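Local coordinates for regulatory protein RecX (Lactobacillus reuteri, PDB 3D5L) that probably modulates the activity of the recombinase RecA, as expected of a RecX-family protein, at residues I6-A11 / L40-E45; S65-Y70 / S79-K84; L161-A166 / E200-E205. All blocks are in the same frame, centred on the assembly; numbering follows the deposited sequence.

This chain illustrates how a short contact takes its chemistry from its place in an elongated, mostly helical fold. Interaction 1 belongs to the small antiparallel sheet near the N-terminus, is partly buried, and is built from backbone bonds around a turn. Interaction 2 joins two helices of the first three-helix domain; interaction 3 sets helix 155-172 against the end of helix 196-202 and the tail after it; both lean on side chains. Interaction 2, near the middle of the chain, pairs a tyrosine face with a lysine stem and uses a water. Interaction 3 is more buried, with an isoleucine at its heart and a weak salt bridge at its margin. Interactions 1 and 3 have centres about 72 Å apart.

Interaction 1: I6-A11 / L40-E45; sequences ISKIEA and LMKGTE
The carbonyl oxygen of M41 rests against I6 CB (3.3 Å) and accepts two bonds from T44, one from the backbone N (3.2 Å) and one from the hydroxyl OG1 (3.1 Å). Both donors come from the same face of the carbonyl plane, OG1 standing 38° above it. The backbone bond closes a type II beta turn, M41 to T44, with G43 in its third position at a positive phi (110°), and the hydroxyl bond reinforces it. The turn docks on strand 4-11 of the antiparallel sheet through I6, which is bonded through both its backbone N and its backbone O. G43 N meets a lone pair of I6 O in the carbonyl plane (2.8 Å), and I6 N donates to T44 O (3.1 Å). I6 CD1 touches T44 CB and, less closely, L40 CB, while I9 CD1 reaches the backbone at M41 CA (3.4 Å). The strand's other neighbour, 17-22, places Y21 opposite both S7 and K8 in a classic beta bulge, and K8 also makes a cation-pi contact with that ring. K42 runs beside K8, pointing the same way; its chain bends at chi2 (-62°), where CD turns toward the strand, and CE then lies against K8 CA (3.2 Å).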
# COMPACT_ATOMS: atom_id res chain seq x y z
N ILE A 6 39.30 5.99 -9.08
CA ILE A 6 38.57 5.04 -9.91
C ILE A 6 39.26 4.81 -11.26
O ILE A 6 39.34 5.73 -12.08
CB ILE A 6 37.13 5.52 -10.14
CG1 ILE A 6 36.39 5.58 -8.80
CG2 ILE A 6 36.41 4.59 -11.11
CD1 ILE A 6 34.99 6.16 -8.88
N SER A 7 39.73 3.59 -11.48
CA SER A 7 40.41 3.25 -12.73
C SER A 7 39.48 2.66 -13.79
O SER A 7 39.84 2.56 -14.96
CB SER A 7 41.54 2.24 -12.46
OG SER A 7 41.04 0.94 -12.19
N LYS A 8 38.28 2.27 -13.39
CA LYS A 8 37.34 1.70 -14.33
C LYS A 8 35.95 1.55 -13.72
O LYS A 8 35.79 1.41 -12.52
CB LYS A 8 37.84 0.33 -14.81
CG LYS A 8 36.99 -0.31 -15.88
CD LYS A 8 37.10 -1.82 -15.85
CE LYS A 8 38.46 -2.33 -16.29
NZ LYS A 8 38.53 -3.84 -16.27
N ILE A 9 34.94 1.57 -14.58
CA ILE A 9 33.56 1.40 -14.17
C ILE A 9 32.96 0.48 -15.21
O ILE A 9 32.89 0.83 -16.38
CB ILE A 9 32.82 2.74 -14.17
CG1 ILE A 9 33.47 3.69 -13.16
CG2 ILE A 9 31.35 2.52 -13.83
CD1 ILE A 9 32.85 5.08 -13.12
N GLU A 10 32.55 -0.70 -14.80
CA GLU A 10 31.99 -1.63 -15.76
C GLU A 10 30.57 -2.02 -15.37
O GLU A 10 30.27 -2.27 -14.21
CB GLU A 10 32.86 -2.88 -15.88
CG GLU A 10 32.78 -3.81 -14.69
CD GLU A 10 33.31 -5.20 -15.02
OE1 GLU A 10 33.03 -6.15 -14.25
OE2 GLU A 10 34.00 -5.32 -16.05
N ALA A 11 29.70 -2.05 -16.36
CA ALA A 11 28.32 -2.41 -16.13
C ALA A 11 28.27 -3.89 -15.80
O ALA A 11 28.99 -4.68 -16.41
CB ALA A 11 27.47 -2.11 -17.36
N LEU A 40 30.29 9.62 -9.51
CA LEU A 40 31.40 8.71 -9.76
C LEU A 40 31.77 8.57 -11.24
O LEU A 40 30.90 8.48 -12.10
CB LEU A 40 31.06 7.34 -9.16
CG LEU A 40 30.61 7.40 -7.69
CD1 LEU A 40 30.26 6.02 -7.20
CD2 LEU A 40 31.71 8.01 -6.84
N MET A 41 33.08 8.56 -11.51
CA MET A 41 33.60 8.43 -12.88
C MET A 41 35.09 8.09 -12.84
O MET A 41 35.69 8.05 -11.77
CB MET A 41 33.37 9.74 -13.65
CG MET A 41 34.26 10.89 -13.21
SD MET A 41 33.55 12.51 -13.60
CE MET A 41 33.03 12.27 -15.30
N LYS A 42 35.68 7.85 -14.01
CA LYS A 42 37.11 7.51 -14.09
C LYS A 42 37.95 8.67 -13.58
O LYS A 42 37.95 9.75 -14.18
CB LYS A 42 37.52 7.22 -15.54
CG LYS A 42 36.70 6.18 -16.29
CD LYS A 42 36.78 4.80 -15.65
CE LYS A 42 36.24 3.70 -16.60
NZ LYS A 42 34.88 3.99 -17.15
N GLY A 43 38.66 8.46 -12.47
CA GLY A 43 39.50 9.50 -11.91
C GLY A 43 39.04 10.10 -10.58
O GLY A 43 39.77 10.88 -9.97
N THR A 44 37.85 9.74 -10.13
CA THR A 44 37.33 10.27 -8.87
C THR A 44 38.11 9.75 -7.65
O THR A 44 38.37 8.56 -7.54
CB THR A 44 35.84 9.89 -8.67
OG1 THR A 44 35.07 10.39 -9.77
CG2 THR A 44 35.31 10.48 -7.37
N GLU A 45 38.48 10.67 -6.76
CA GLU A 45 39.20 10.31 -5.55
C GLU A 45 38.20 10.19 -4.40
O GLU A 45 37.25 10.98 -4.32
CB GLU A 45 40.24 11.37 -5.19
CG GLU A 45 41.27 11.61 -6.28
CD GLU A 45 42.44 12.45 -5.79
OE1 GLU A 45 43.32 12.76 -6.62
OE2 GLU A 45 42.49 12.79 -4.59

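Interaction 2: S65-Y70 / S79-K84; sequences SRMLDY and SDIVKK
The ring of Y70 and the aliphatic stem of K84 form a CH-pi pair that shows how a lysine can serve a helix interface with its methylenes. K84 CG stands over the centre of one ring face, 3.3 Å from the Y70 centroid and only 12° off the ring normal. The stem runs over the same face, CB above CE2 and CE above CD1. With CG of Y70 anti to its backbone N (chi1 179°), the ring is carried across toward helix 78-87. I81 meets it differently: CD1 lies in the ring plane at the edge, 3.7 Å from Y70 CD2. M67 and I81 run alongside with opposite headings, SD against CG2, and the M67 methyl CE abuts K84 CD (3.6 Å). The D80 carboxylate is turned nearly perpendicular to the Y70 ring, and its OD2 accepts from T77 N. The polar link from the phenol runs through a water, 2.6 Å from Y70 OH, which donates to the backbone O of D80 (2.9 Å) and not to the carboxylate. That carbonyl also accepts the helical bond from K84 N, so it serves two donors. Farther out, K84 NZ comes within 3.9 Å of R66 NH2, a like-charge approach that is probably unfavourable unless screened. The short helical segments meet at 129°, with axes 11.2 Å apart at closest approach, in the first three-helix domain, which belongs to the helix-turn-helix clan. R76, in the connection between them, adds a cation-pi contact to Y70, and helix 92-104 adds L99 and L102 against I81 and L102 against L68.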
# COMPACT_ATOMS: atom_id res chain seq x y z
N SER A 65 14.79 -0.51 -4.80
CA SER A 65 14.63 -1.41 -5.95
C SER A 65 13.69 -2.54 -5.62
O SER A 65 12.81 -2.89 -6.41
CB SER A 65 15.98 -2.02 -6.35
OG SER A 65 16.89 -1.01 -6.72
N ARG A 66 13.87 -3.14 -4.44
CA ARG A 66 13.00 -4.24 -4.03
C ARG A 66 11.54 -3.79 -3.85
O ARG A 66 10.62 -4.57 -4.08
CB ARG A 66 13.53 -4.86 -2.75
CG ARG A 66 14.91 -5.47 -2.92
CD ARG A 66 15.18 -6.51 -1.85
NE ARG A 66 14.06 -7.45 -1.75
CZ ARG A 66 14.03 -8.48 -0.92
NH1 ARG A 66 15.06 -8.72 -0.11
NH2 ARG A 66 12.96 -9.26 -0.86
N MET A 67 11.31 -2.54 -3.42
CA MET A 67 9.93 -2.08 -3.30
C MET A 67 9.38 -1.94 -4.73
O MET A 67 8.18 -2.09 -4.95
CB MET A 67 9.83 -0.74 -2.55
CG MET A 67 10.12 -0.81 -1.04
SD MET A 67 9.18 -2.15 -0.18
CE MET A 67 10.24 -3.61 -0.48
N LEU A 68 10.27 -1.65 -5.70
CA LEU A 68 9.84 -1.53 -7.09
C LEU A 68 9.36 -2.87 -7.62
O LEU A 68 8.43 -2.93 -8.41
CB LEU A 68 10.98 -1.02 -8.00
CG LEU A 68 11.43 0.42 -7.79
CD1 LEU A 68 12.34 0.85 -8.94
CD2 LEU A 68 10.20 1.33 -7.68
N ASP A 69 10.01 -3.95 -7.18
CA ASP A 69 9.61 -5.30 -7.59
C ASP A 69 8.32 -5.68 -6.84
O ASP A 69 7.45 -6.33 -7.39
CB ASP A 69 10.70 -6.33 -7.25
CG ASP A 69 12.02 -6.07 -7.97
OD1 ASP A 69 11.99 -5.68 -9.16
OD2 ASP A 69 13.09 -6.29 -7.36
N TYR A 70 8.22 -5.26 -5.59
CA TYR A 70 7.07 -5.54 -4.75
C TYR A 70 5.80 -4.92 -5.33
O TYR A 70 4.73 -5.52 -5.34
CB TYR A 70 7.32 -5.00 -3.33
CG TYR A 70 6.18 -5.21 -2.37
CD1 TYR A 70 5.64 -6.48 -2.15
CD2 TYR A 70 5.63 -4.13 -1.66
CE1 TYR A 70 4.59 -6.68 -1.26
CE2 TYR A 70 4.57 -4.32 -0.76
CZ TYR A 70 4.06 -5.61 -0.58
OH TYR A 70 3.01 -5.82 0.28
N SER A 79 0.83 1.69 3.98
CA SER A 79 1.08 0.80 5.10
C SER A 79 1.55 -0.57 4.64
O SER A 79 2.13 -1.31 5.43
CB SER A 79 -0.17 0.67 5.98
OG SER A 79 -1.22 0.01 5.30
N ASP A 80 1.29 -0.92 3.38
CA ASP A 80 1.77 -2.21 2.87
C ASP A 80 3.26 -2.07 2.62
O ASP A 80 4.04 -2.98 2.90
CB ASP A 80 1.08 -2.60 1.55
CG ASP A 80 -0.35 -3.09 1.74
OD1 ASP A 80 -0.67 -3.60 2.84
OD2 ASP A 80 -1.13 -2.97 0.78
N ILE A 81 3.66 -0.92 2.09
CA ILE A 81 5.06 -0.65 1.81
C ILE A 81 5.88 -0.58 3.10
O ILE A 81 6.97 -1.15 3.17
CB ILE A 81 5.21 0.67 1.05
CG1 ILE A 81 4.44 0.60 -0.27
CG2 ILE A 81 6.69 0.97 0.82
CD1 ILE A 81 4.87 -0.52 -1.18
N VAL A 82 5.35 0.11 4.10
CA VAL A 82 5.98 0.26 5.41
C VAL A 82 6.12 -1.12 6.05
O VAL A 82 7.18 -1.48 6.56
CB VAL A 82 5.11 1.14 6.35
CG1 VAL A 82 5.60 1.04 7.78
CG2 VAL A 82 5.14 2.58 5.87
N LYS A 83 5.04 -1.88 6.02
CA LYS A 83 5.02 -3.21 6.58
C LYS A 83 6.01 -4.10 5.84
O LYS A 83 6.63 -4.99 6.43
CB LYS A 83 3.59 -3.76 6.47
CG LYS A 83 3.35 -5.05 7.21
CD LYS A 83 1.85 -5.31 7.37
CE LYS A 83 1.61 -6.63 8.08
NZ LYS A 83 2.34 -6.68 9.39
N LYS A 84 6.18 -3.84 4.55
CA LYS A 84 7.10 -4.60 3.71
C LYS A 84 8.56 -4.26 3.99
O LYS A 84 9.42 -5.13 4.00
CB LYS A 84 6.80 -4.34 2.24
CG LYS A 84 6.80 -5.58 1.37
CD LYS A 84 8.18 -6.09 1.03
CE LYS A 84 8.04 -7.44 0.31
NZ LYS A 84 9.33 -8.03 -0.15
O HOH W 1 3.30 -5.75 2.85

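Interaction 3: L161-A166 / E200-E205; sequences LAKKLA and EMIKDE
K163 and E205 join their charged ends across this contact in a salt bridge that is long and weak as a hydrogen bond, with NZ 3.3 Å from OE1. The lysine chain is extended beyond CG, and its CE also lies close to OE1. E205 is the last modelled residue, and its backbone N is satisfied by I202 O (2.9 Å), a bond that curls the chain end back toward the helix. A shorter ion pair lies wholly within 200-205: K203 NZ donates to E200 OE2 (2.8 Å) from well above the carboxylate plane. On the other side, A162 O accepts A166 N in the ordinary helical pattern. Between these polar groups the contact is hydrocarbon. A chi1 of 55° sets I202 CG1 in the cramped place between N and C, and CD1 beyond it touches A162 CB (3.7 Å) and, more loosely, A166 CB. Its CG2 packs on K163 CG (3.4 Å). The arrangement joins helix 155-172, whose 161-166 lies in the third three-helix domain, to the end of helix 196-202 and the chain end after it. Helix 178-191 packs against both partners, L189 touching A162 and I202, and V185 touching A166.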
# COMPACT_ATOMS: atom_id res chain seq x y z
N LEU A 161 -27.38 -3.49 -1.71
CA LEU A 161 -26.55 -4.47 -1.00
C LEU A 161 -27.20 -4.93 0.31
O LEU A 161 -26.98 -6.06 0.75
CB LEU A 161 -25.17 -3.89 -0.68
CG LEU A 161 -24.28 -3.47 -1.86
CD1 LEU A 161 -22.95 -3.00 -1.32
CD2 LEU A 161 -24.07 -4.64 -2.81
N ALA A 162 -27.99 -4.05 0.92
CA ALA A 162 -28.67 -4.36 2.17
C ALA A 162 -29.88 -5.28 1.97
O ALA A 162 -30.13 -6.16 2.79
CB ALA A 162 -29.09 -3.07 2.86
N LYS A 163 -30.63 -5.07 0.89
CA LYS A 163 -31.79 -5.92 0.61
C LYS A 163 -31.27 -7.35 0.42
O LYS A 163 -31.81 -8.30 0.98
CB LYS A 163 -32.51 -5.48 -0.67
CG LYS A 163 -33.25 -4.16 -0.58
CD LYS A 163 -33.71 -3.67 -1.96
CE LYS A 163 -34.35 -2.28 -1.87
NZ LYS A 163 -34.72 -1.70 -3.19
N LYS A 164 -30.20 -7.47 -0.36
CA LYS A 164 -29.57 -8.75 -0.65
C LYS A 164 -29.14 -9.42 0.65
O LYS A 164 -29.45 -10.59 0.89
CB LYS A 164 -28.37 -8.54 -1.57
CG LYS A 164 -27.51 -9.76 -1.79
CD LYS A 164 -28.23 -10.84 -2.57
CE LYS A 164 -27.38 -12.12 -2.65
NZ LYS A 164 -26.00 -11.86 -3.18
N LEU A 165 -28.43 -8.68 1.49
CA LEU A 165 -27.97 -9.21 2.78
C LEU A 165 -29.16 -9.58 3.66
O LEU A 165 -29.20 -10.66 4.25
CB LEU A 165 -27.11 -8.16 3.49
CG LEU A 165 -26.64 -8.38 4.93
CD1 LEU A 165 -25.65 -9.53 4.99
CD2 LEU A 165 -26.01 -7.10 5.46
N ALA A 166 -30.14 -8.68 3.75
CA ALA A 166 -31.33 -8.92 4.57
C ALA A 166 -32.09 -10.17 4.13
O ALA A 166 -32.56 -10.94 4.96
CB ALA A 166 -32.26 -7.70 4.54
N GLU A 200 -35.22 0.73 7.77
CA GLU A 200 -36.48 1.44 7.64
C GLU A 200 -36.49 2.03 6.23
O GLU A 200 -36.65 3.24 6.04
CB GLU A 200 -36.55 2.57 8.68
CG GLU A 200 -37.80 3.46 8.60
CD GLU A 200 -38.83 3.14 9.67
OE1 GLU A 200 -39.93 3.74 9.64
OE2 GLU A 200 -38.55 2.31 10.56
N MET A 201 -36.31 1.17 5.23
CA MET A 201 -36.30 1.62 3.85
C MET A 201 -36.41 0.41 2.94
O MET A 201 -36.83 0.51 1.78
CB MET A 201 -34.99 2.36 3.56
CG MET A 201 -34.89 2.95 2.15
SD MET A 201 -33.26 3.63 1.77
CE MET A 201 -33.38 5.25 2.56
N ILE A 202 -36.02 -0.74 3.47
CA ILE A 202 -36.05 -1.98 2.71
C ILE A 202 -36.91 -3.03 3.38
O ILE A 202 -37.14 -4.10 2.82
CB ILE A 202 -34.62 -2.54 2.54
CG1 ILE A 202 -33.96 -2.69 3.91
CG2 ILE A 202 -33.81 -1.61 1.64
CD1 ILE A 202 -32.62 -3.37 3.88
N LYS A 203 -37.39 -2.72 4.58
CA LYS A 203 -38.21 -3.65 5.35
C LYS A 203 -39.32 -4.34 4.55
O LYS A 203 -39.31 -5.56 4.41
CB LYS A 203 -38.82 -2.93 6.55
CG LYS A 203 -39.31 -1.52 6.26
CD LYS A 203 -39.93 -0.88 7.50
CE LYS A 203 -38.95 -0.86 8.67
NZ LYS A 203 -39.54 -0.22 9.89
N ASP A 204 -40.26 -3.56 4.02
CA ASP A 204 -41.38 -4.10 3.25
C ASP A 204 -40.96 -5.07 2.16
O ASP A 204 -41.77 -5.88 1.70
CB ASP A 204 -42.18 -2.96 2.62
CG ASP A 204 -42.45 -1.83 3.59
OD1 ASP A 204 -42.98 -2.11 4.69
OD2 ASP A 204 -42.14 -0.67 3.25
N GLU A 205 -39.71 -4.98 1.73
CA GLU A 205 -39.19 -5.85 0.68
C GLU A 205 -38.33 -6.94 1.33
O GLU A 205 -38.80 -8.08 1.45
CB GLU A 205 -38.35 -5.03 -0.30
CG GLU A 205 -39.03 -3.77 -0.80
CD GLU A 205 -38.08 -2.84 -1.55
OE1 GLU A 205 -37.54 -3.26 -2.59
OE2 GLU A 205 -37.88 -1.69 -1.09